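Replicase polyprotein 1a (Avian infectious bronchitis virus, PDB 3LD1) is part of the viral replicase, here its nsp2 fragment, whose own role is not established, while the parent polyprotein includes a papain-like thiol protease. Local coordinates at residues A[271-283]-A[318-330]. The protein carries 3 engineered substitutions. Residues are numbered along the deposited sequence; the frame is centred on the assembly and turned at random.
Sequences NIPNAPRGTKGFE and WSAILGGHLCYVF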
loop_
_atom_site.group_PDB
_atom_site.type_symbol
_atom_site.label_atom_id
_atom_site.label_comp_id
_atom_site.label_asym_id
_atom_site.label_seq_id
_atom_site.Cartn_x
_atom_site.Cartn_y
_atom_site.Cartn_z
ATOM N N ASN A 271 27.640 18.671 15.823
ATOM C CA ASN A 271 28.907 19.217 15.306
ATOM C C ASN A 271 28.990 19.196 13.778
ATOM O O ASN A 271 29.911 18.588 13.200
ATOM C CB ASN A 271 30.111 18.499 15.921
ATOM C CG ASN A 271 30.106 18.584 17.400
ATOM O OD1 ASN A 271 30.342 19.633 17.954
ATOM N ND2 ASN A 271 29.805 17.470 18.062
ATOM N N ILE A 272 28.008 19.847 13.132
ATOM C CA ILE A 272 27.988 19.881 11.661
ATOM C C ILE A 272 29.287 20.566 11.293
ATOM O O ILE A 272 29.764 21.439 12.004
ATOM C CB ILE A 272 26.833 20.630 11.044
ATOM C CG1 ILE A 272 26.999 22.132 11.276
ATOM C CG2 ILE A 272 25.489 20.098 11.580
ATOM C CD1 ILE A 272 25.743 22.834 11.273
ATOM N N PRO A 273 29.912 20.071 10.243
ATOM C CA PRO A 273 31.223 20.524 9.904
ATOM C C PRO A 273 31.067 21.945 9.489
ATOM O O PRO A 273 29.998 22.320 8.970
ATOM C CB PRO A 273 31.587 19.655 8.686
ATOM C CG PRO A 273 30.666 18.454 8.799
ATOM C CD PRO A 273 29.427 19.007 9.349
ATOM N N ASN A 274 32.108 22.724 9.776
ATOM C CA ASN A 274 32.269 24.046 9.219
ATOM C C ASN A 274 31.442 25.145 9.880
ATOM O O ASN A 274 31.204 26.182 9.282
ATOM C CB ASN A 274 31.994 23.974 7.710
ATOM C CG ASN A 274 33.056 23.148 6.958
ATOM O OD1 ASN A 274 34.296 23.220 7.235
ATOM N ND2 ASN A 274 32.582 22.360 6.018
ATOM N N ALA A 275 31.075 24.921 11.131
ATOM C CA ALA A 275 30.451 25.901 12.004
ATOM C C ALA A 275 31.089 25.744 13.372
ATOM O O ALA A 275 31.869 24.823 13.592
ATOM C CB ALA A 275 28.991 25.578 12.111
ATOM N N PRO A 276 30.754 26.603 14.326
ATOM C CA PRO A 276 31.307 26.312 15.685
ATOM C C PRO A 276 31.003 24.890 16.317
ATOM O O PRO A 276 29.922 24.264 16.087
ATOM C CB PRO A 276 30.732 27.443 16.561
ATOM C CG PRO A 276 30.451 28.544 15.524
ATOM C CD PRO A 276 29.976 27.845 14.272
ATOM N N ARG A 277 31.980 24.407 17.106
ATOM C CA ARG A 277 31.817 23.189 17.879
ATOM C C ARG A 277 30.486 23.264 18.555
ATOM O O ARG A 277 30.125 24.329 19.169
ATOM C CB ARG A 277 32.907 23.074 18.972
ATOM C CG ARG A 277 34.077 22.096 18.588
ATOM C CD ARG A 277 33.504 20.796 17.941
ATOM N NE ARG A 277 33.542 19.645 18.818
ATOM C CZ ARG A 277 33.617 18.397 18.383
ATOM N NH1 ARG A 277 33.643 18.166 17.081
ATOM N NH2 ARG A 277 33.680 17.394 19.250
ATOM N N GLY A 278 29.756 22.149 18.427
ATOM C CA GLY A 278 28.529 21.941 19.179
ATOM C C GLY A 278 27.335 22.443 18.432
ATOM O O GLY A 278 26.231 22.330 18.932
ATOM N N THR A 279 27.548 23.007 17.236
ATOM C CA THR A 279 26.442 23.378 16.358
ATOM C C THR A 279 25.775 22.134 15.793
ATOM O O THR A 279 26.445 21.275 15.263
ATOM C CB THR A 279 26.924 24.224 15.156
ATOM O OG1 THR A 279 27.689 25.345 15.616
ATOM C CG2 THR A 279 25.726 24.767 14.382
ATOM N N LYS A 280 24.454 22.066 15.816
ATOM C CA LYS A 280 23.755 20.951 15.231
ATOM C C LYS A 280 23.088 21.303 13.934
ATOM O O LYS A 280 22.675 22.445 13.757
ATOM C CB LYS A 280 22.632 20.514 16.173
ATOM C CG LYS A 280 23.100 19.884 17.435
ATOM C CD LYS A 280 21.921 19.540 18.396
ATOM C CE LYS A 280 22.424 18.660 19.536
ATOM N NZ LYS A 280 21.277 17.745 19.970
ATOM N N GLY A 281 22.876 20.297 13.078
ATOM C CA GLY A 281 22.127 20.543 11.864
ATOM C C GLY A 281 21.223 19.413 11.421
ATOM O O GLY A 281 21.086 18.387 12.083
ATOM N N PHE A 282 20.593 19.604 10.276
ATOM C CA PHE A 282 19.660 18.617 9.810
ATOM C C PHE A 282 20.030 18.097 8.436
ATOM O O PHE A 282 20.605 18.840 7.614
ATOM C CB PHE A 282 18.273 19.201 9.785
ATOM C CG PHE A 282 17.869 19.983 11.053
ATOM C CD1 PHE A 282 17.645 19.326 12.284
ATOM C CD2 PHE A 282 17.699 21.394 11.000
ATOM C CE1 PHE A 282 17.211 20.034 13.390
ATOM C CE2 PHE A 282 17.289 22.117 12.112
ATOM C CZ PHE A 282 17.012 21.429 13.305
ATOM N N GLU A 283 19.765 16.789 8.232
ATOM C CA GLU A 283 19.891 16.084 6.908
ATOM C C GLU A 283 18.605 15.336 6.567
ATOM O O GLU A 283 18.317 14.290 7.220
ATOM C CB GLU A 283 20.995 15.030 6.934
ATOM C CG GLU A 283 22.361 15.456 6.435
ATOM C CD GLU A 283 23.465 14.423 6.813
ATOM O OE1 GLU A 283 24.604 14.827 7.159
ATOM O OE2 GLU A 283 23.173 13.202 6.834
ATOM N N TRP A 318 19.675 33.644 4.350
ATOM C CA TRP A 318 20.953 33.367 5.059
ATOM C C TRP A 318 20.796 32.100 5.959
ATOM O O TRP A 318 19.685 31.586 6.175
ATOM C CB TRP A 318 21.346 34.588 5.921
ATOM C CG TRP A 318 21.297 35.875 5.158
ATOM C CD1 TRP A 318 22.375 36.533 4.552
ATOM C CD2 TRP A 318 20.122 36.678 4.851
ATOM N NE1 TRP A 318 21.915 37.669 3.907
ATOM C CE2 TRP A 318 20.556 37.781 4.069
ATOM C CE3 TRP A 318 18.769 36.573 5.161
ATOM C CZ2 TRP A 318 19.673 38.773 3.601
ATOM C CZ3 TRP A 318 17.873 37.564 4.663
ATOM C CH2 TRP A 318 18.343 38.653 3.894
ATOM N N SER A 319 21.904 31.655 6.533
ATOM C CA SER A 319 21.895 30.718 7.608
ATOM C C SER A 319 22.147 31.507 8.838
ATOM O O SER A 319 22.729 32.578 8.747
ATOM C CB SER A 319 22.976 29.660 7.414
ATOM O OG SER A 319 24.225 30.237 7.184
ATOM N N ALA A 320 21.650 31.020 9.972
ATOM C CA ALA A 320 21.864 31.600 11.284
ATOM C C ALA A 320 21.843 30.438 12.262
ATOM O O ALA A 320 21.086 29.476 12.086
ATOM C CB ALA A 320 20.719 32.613 11.617
ATOM N N ILE A 321 22.708 30.462 13.258
ATOM C CA ILE A 321 22.639 29.388 14.221
ATOM C C ILE A 321 21.700 29.738 15.359
ATOM O O ILE A 321 22.048 30.534 16.181
ATOM C CB ILE A 321 24.013 29.055 14.777
ATOM C CG1 ILE A 321 24.824 28.401 13.652
ATOM C CG2 ILE A 321 23.838 28.154 15.990
ATOM C CD1 ILE A 321 26.264 28.478 13.871
ATOM N N LEU A 322 20.538 29.102 15.405
ATOM C CA LEU A 322 19.505 29.398 16.415
ATOM C C LEU A 322 19.264 28.222 17.329
ATOM O O LEU A 322 19.286 27.042 16.884
ATOM C CB LEU A 322 18.215 29.822 15.728
ATOM C CG LEU A 322 18.420 30.904 14.625
ATOM C CD1 LEU A 322 17.125 31.111 13.836
ATOM C CD2 LEU A 322 18.807 32.223 15.230
ATOM N N GLY A 323 19.113 28.503 18.624
ATOM C CA GLY A 323 18.997 27.420 19.595
ATOM C C GLY A 323 20.002 26.310 19.293
ATOM O O GLY A 323 19.686 25.157 19.383
ATOM N N GLY A 324 21.201 26.654 18.873
ATOM C CA GLY A 324 22.258 25.670 18.677
ATOM C C GLY A 324 22.193 24.873 17.405
ATOM O O GLY A 324 23.006 23.967 17.240
ATOM N N HIS A 325 21.236 25.211 16.538
ATOM C CA HIS A 325 20.981 24.521 15.265
ATOM C C HIS A 325 21.148 25.462 14.084
ATOM O O HIS A 325 20.603 26.613 14.096
ATOM C CB HIS A 325 19.513 24.111 15.163
ATOM C CG HIS A 325 19.126 23.025 16.099
ATOM N ND1 HIS A 325 18.779 23.269 17.415
ATOM C CD2 HIS A 325 19.021 21.686 15.917
ATOM C CE1 HIS A 325 18.499 22.121 18.014
ATOM N NE2 HIS A 325 18.677 21.145 17.137
ATOM N N LEU A 326 21.747 24.944 13.017
ATOM C CA LEU A 326 21.956 25.704 11.795
ATOM C C LEU A 326 20.644 25.793 11.067
ATOM O O LEU A 326 20.109 24.767 10.595
ATOM C CB LEU A 326 22.957 25.049 10.885
ATOM C CG LEU A 326 24.029 25.892 10.200
ATOM C CD1 LEU A 326 24.438 25.240 8.876
ATOM C CD2 LEU A 326 23.658 27.334 9.959
ATOM N N CYS A 327 20.085 27.013 11.026
ATOM C CA CYS A 327 18.802 27.214 10.412
ATOM C C CYS A 327 18.934 28.105 9.184
ATOM O O CYS A 327 19.992 28.654 8.904
ATOM C CB CYS A 327 17.835 27.844 11.398
ATOM S SG CYS A 327 17.411 26.910 12.841
ATOM N N TYR A 328 17.854 28.200 8.433
ATOM C CA TYR A 328 17.707 29.110 7.330
ATOM C C TYR A 328 16.877 30.228 7.872
ATOM O O TYR A 328 15.908 30.020 8.634
ATOM C CB TYR A 328 16.881 28.465 6.262
ATOM C CG TYR A 328 16.620 29.330 5.045
ATOM C CD1 TYR A 328 17.652 29.602 4.126
ATOM C CD2 TYR A 328 15.322 29.865 4.793
ATOM C CE1 TYR A 328 17.404 30.387 3.015
ATOM C CE2 TYR A 328 15.068 30.643 3.676
ATOM C CZ TYR A 328 16.109 30.905 2.783
ATOM O OH TYR A 328 15.888 31.651 1.641
ATOM N N VAL A 329 17.212 31.419 7.404
ATOM C CA VAL A 329 16.672 32.620 7.945
ATOM C C VAL A 329 16.405 33.507 6.700
ATOM O O VAL A 329 17.229 33.601 5.777
ATOM C CB VAL A 329 17.711 33.099 9.009
ATOM C CG1 VAL A 329 18.713 34.133 8.515
ATOM C CG2 VAL A 329 17.102 33.442 10.222
ATOM N N PHE A 330 15.225 34.113 6.645
ATOM C CA PHE A 330 14.887 34.986 5.561
ATOM C C PHE A 330 14.101 36.198 6.042
ATOM O O PHE A 330 13.496 36.143 7.081
ATOM C CB PHE A 330 14.111 34.222 4.488
ATOM C CG PHE A 330 12.780 33.674 4.920
ATOM C CD1 PHE A 330 12.693 32.443 5.534
ATOM C CD2 PHE A 330 11.605 34.345 4.603
ATOM C CE1 PHE A 330 11.448 31.886 5.863
ATOM C CE2 PHE A 330 10.328 33.815 4.915
ATOM C CZ PHE A 330 10.259 32.592 5.559
HETATM O O HOH W 1 23.895 22.513 19.858
HETATM O O HOH W 2 20.977 22.598 9.264
#
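Lys280 and His325 form a single beta bridge at the surface. It joins segment 271-283, which runs into strand 281-285, to the hairpin of strands 316-322 and 325-332. Two backbone hydrogen bonds hold it. Lys280 N donates to Gly324 O, 2.8 Å away. Leu326 N donates to Lys280 O, also at 2.8 Å, and His325 CA lies close to that same oxygen. A water donates to both Gly278 O and Gly324 O, and a second links Phe282 N with Leu326 O.

Side chains pack beside the bridge. The Phe282 and His325 rings are nearly parallel, planes at 13°, but slid apart, and Phe282 CZ lies 3.3 Å from His325 CD2. Phe249 stacks on His325 and touches Phe282. Ile272 crosses Leu326 at about a right angle, with CD1 3.6 Å from Leu326 CB. Ile321 CD1 meets Pro276 CD and Thr279 CG2, each at 3.8 Å. With chi1 at -53°, Thr279 turns CG2 to Ile321, and its N donates to Pro276 O in the type II turn 276-279.

A type I' turn, centred on Gly323 and Gly324, closes this two-residue beta hairpin. An isolated bridge docks it, joining the edge of the antiparallel sheet to the C-terminal mixed sheet.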